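Local coordinates for protein HTH-type transcriptional regulator PrpR (Mycobacterium tuberculosis, PDB 6D2S) that regulates transcription of the enzymes that break down short-chain fatty acids through the glyoxylate and methylcitrate cycles, and is needed for growth in macrophages, at residues 183-188 and 261-266. Residues are numbered along the deposited sequence; the frame is centred on the assembly and turned at random. Where two conformers were deposited one is given.
Sequences FIFVRT and FAVGLG
F183 and L265 meet at one end of an apolar row formed by F183, F185, V263 and L265. L265 sets its methyl CD1 over the centre of the F183 ring, 4.1 Å from the centroid and 3° off the normal. This is a CH-pi contact. L265 CB touches the same ring at CD1. The other methyl, CD2, reaches the edge of the F185 ring at its CD2 atom, 4.0 Å away. In the conformer described, V263 CG1 meets CE2 of F185 at 3.6 Å. Helix 163-170 covers this row through C167 and L170.

In the same conformer V263 carries its other methyl, CG2, to R187, where it packs on CG at 3.6 Å. R187 is extended to CD, then bends at chi3 (53°). Its guanidinium lies beside the F261 ring, the two planes nearly perpendicular, with NH1 3.6 Å from CE1. On the other face, T188 CG2 rests on A262 CB, while I184 and V186 sit opposite G266 and G264 and pack on W242.

The backbones run antiparallel. The hydrogen-bonded pairs are I184-G266, V186-G264 and T188-A262, each joined by two N-H...O bonds. I184 N to G266 O is 2.8 Å. Between them, the CA atoms of V263 and L265 make CA-H...O contacts to V186 O and I184 O. T188 OG1 makes a weak hydrogen bond to N193 O, just beyond the strand.

Strands 183-189 and 261-268 are neighbours in a five-stranded antiparallel sheet of the C-terminal, GAF-clan region, 261-268 at its centre. The six backbone bonds fix the register and satisfy the amides of alternate residues. F185 and R187 pair with strand 194-198; F261, V263 and L265 pair with strand 239-247. The apolar row meets the helix; G264 and G266 add no side chain to the W242 face.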
loop_
_atom_site.group_PDB
_atom_site.type_symbol
_atom_site.label_atom_id
_atom_site.label_comp_id
_atom_site.label_asym_id
_atom_site.label_seq_id
_atom_site.Cartn_x
_atom_site.Cartn_y
_atom_site.Cartn_z
ATOM N N PHE A 183 7.394 -7.079 8.338
ATOM C CA PHE A 183 6.008 -7.358 8.699
ATOM C C PHE A 183 5.409 -8.439 7.808
ATOM O O PHE A 183 5.780 -8.578 6.640
ATOM C CB PHE A 183 5.119 -6.115 8.574
ATOM C CG PHE A 183 5.354 -5.063 9.624
ATOM C CD1 PHE A 183 4.947 -5.266 10.937
ATOM C CD2 PHE A 183 5.938 -3.843 9.278
ATOM C CE1 PHE A 183 5.138 -4.283 11.893
ATOM C CE2 PHE A 183 6.126 -2.850 10.226
ATOM C CZ PHE A 183 5.729 -3.071 11.536
ATOM N N ILE A 184 4.472 -9.205 8.382
ATOM C CA ILE A 184 3.468 -9.936 7.615
ATOM C C ILE A 184 2.256 -9.032 7.468
ATOM O O ILE A 184 1.732 -8.526 8.468
ATOM C CB ILE A 184 3.067 -11.245 8.320
ATOM C CG1 ILE A 184 4.266 -12.175 8.502
ATOM C CG2 ILE A 184 1.914 -11.919 7.568
ATOM C CD1 ILE A 184 3.990 -13.299 9.480
ATOM N N PHE A 185 1.804 -8.828 6.235
ATOM C CA PHE A 185 0.618 -8.023 5.966
ATOM C C PHE A 185 -0.567 -8.946 5.697
ATOM O O PHE A 185 -0.466 -9.867 4.881
ATOM C CB PHE A 185 0.871 -7.091 4.780
ATOM C CG PHE A 185 -0.340 -6.335 4.308
ATOM C CD1 PHE A 185 -1.208 -6.894 3.375
ATOM C CD2 PHE A 185 -0.596 -5.056 4.765
ATOM C CE1 PHE A 185 -2.319 -6.192 2.927
ATOM C CE2 PHE A 185 -1.701 -4.341 4.310
ATOM C CZ PHE A 185 -2.564 -4.910 3.395
ATOM N N VAL A 186 -1.679 -8.717 6.395
ATOM C CA VAL A 186 -2.873 -9.542 6.245
ATOM C C VAL A 186 -4.075 -8.636 6.036
ATOM O O VAL A 186 -4.299 -7.698 6.809
ATOM C CB VAL A 186 -3.105 -10.459 7.464
ATOM C CG1 VAL A 186 -4.445 -11.195 7.321
ATOM C CG2 VAL A 186 -1.971 -11.452 7.606
ATOM N N ARG A 187 -4.844 -8.919 4.994
ATOM C CA ARG A 187 -6.114 -8.258 4.746
ATOM C C ARG A 187 -7.195 -9.318 4.601
ATOM O O ARG A 187 -6.977 -10.352 3.962
ATOM C CB ARG A 187 -6.055 -7.392 3.489
ATOM C CG ARG A 187 -7.366 -6.701 3.181
ATOM C CD ARG A 187 -7.274 -5.868 1.924
ATOM N NE ARG A 187 -6.776 -6.633 0.785
ATOM C CZ ARG A 187 -7.479 -7.564 0.148
ATOM N NH1 ARG A 187 -8.709 -7.856 0.548
ATOM N NH2 ARG A 187 -6.952 -8.205 -0.885
ATOM N N THR A 188 -8.356 -9.064 5.196
ATOM C CA THR A 188 -9.463 -10.005 5.130
ATOM C C THR A 188 -10.770 -9.234 5.060
ATOM O O THR A 188 -10.873 -8.116 5.569
ATOM C CB THR A 188 -9.479 -10.945 6.345
ATOM O OG1 THR A 188 -10.577 -11.857 6.235
ATOM C CG2 THR A 188 -9.632 -10.151 7.631
ATOM N N PHE A 261 -13.346 -4.181 5.228
ATOM C CA PHE A 261 -12.156 -5.001 5.370
ATOM C C PHE A 261 -11.540 -4.785 6.743
ATOM O O PHE A 261 -11.750 -3.757 7.396
ATOM C CB PHE A 261 -11.112 -4.674 4.287
ATOM C CG PHE A 261 -11.602 -4.893 2.879
ATOM C CD1 PHE A 261 -11.445 -6.124 2.258
ATOM C CD2 PHE A 261 -12.217 -3.868 2.177
ATOM C CE1 PHE A 261 -11.895 -6.328 0.961
ATOM C CE2 PHE A 261 -12.667 -4.065 0.879
ATOM C CZ PHE A 261 -12.506 -5.296 0.272
ATOM N N ALA A 262 -10.771 -5.777 7.173
ATOM C CA ALA A 262 -9.846 -5.631 8.282
ATOM C C ALA A 262 -8.445 -5.840 7.739
ATOM O O ALA A 262 -8.225 -6.704 6.885
ATOM C CB ALA A 262 -10.135 -6.626 9.404
ATOM N N VAL A 263 -7.502 -5.055 8.242
ATOM C CA VAL A 263 -6.118 -5.114 7.797
ATOM C C VAL A 263 -5.220 -5.151 9.022
ATOM O O VAL A 263 -5.509 -4.506 10.033
ATOM C CB VAL A 263 -5.779 -3.920 6.882
ATOM C CG1 VAL A 263 -4.277 -3.751 6.746
ATOM C CG2 VAL A 263 -6.433 -4.119 5.523
ATOM N N GLY A 264 -4.147 -5.926 8.943
ATOM C CA GLY A 264 -3.263 -6.070 10.080
ATOM C C GLY A 264 -1.827 -6.263 9.656
ATOM O O GLY A 264 -1.529 -6.639 8.516
ATOM N N LEU A 265 -0.938 -5.990 10.604
ATOM C CA LEU A 265 0.487 -6.235 10.480
ATOM C C LEU A 265 0.937 -7.091 11.649
ATOM O O LEU A 265 0.531 -6.854 12.791
ATOM C CB LEU A 265 1.289 -4.929 10.488
ATOM C CG LEU A 265 1.088 -4.001 9.299
ATOM C CD1 LEU A 265 1.823 -2.694 9.566
ATOM C CD2 LEU A 265 1.609 -4.680 8.034
ATOM N N GLY A 266 1.795 -8.053 11.369
ATOM C CA GLY A 266 2.429 -8.836 12.418
ATOM C C GLY A 266 3.930 -8.833 12.241
ATOM O O GLY A 266 4.435 -8.967 11.127
#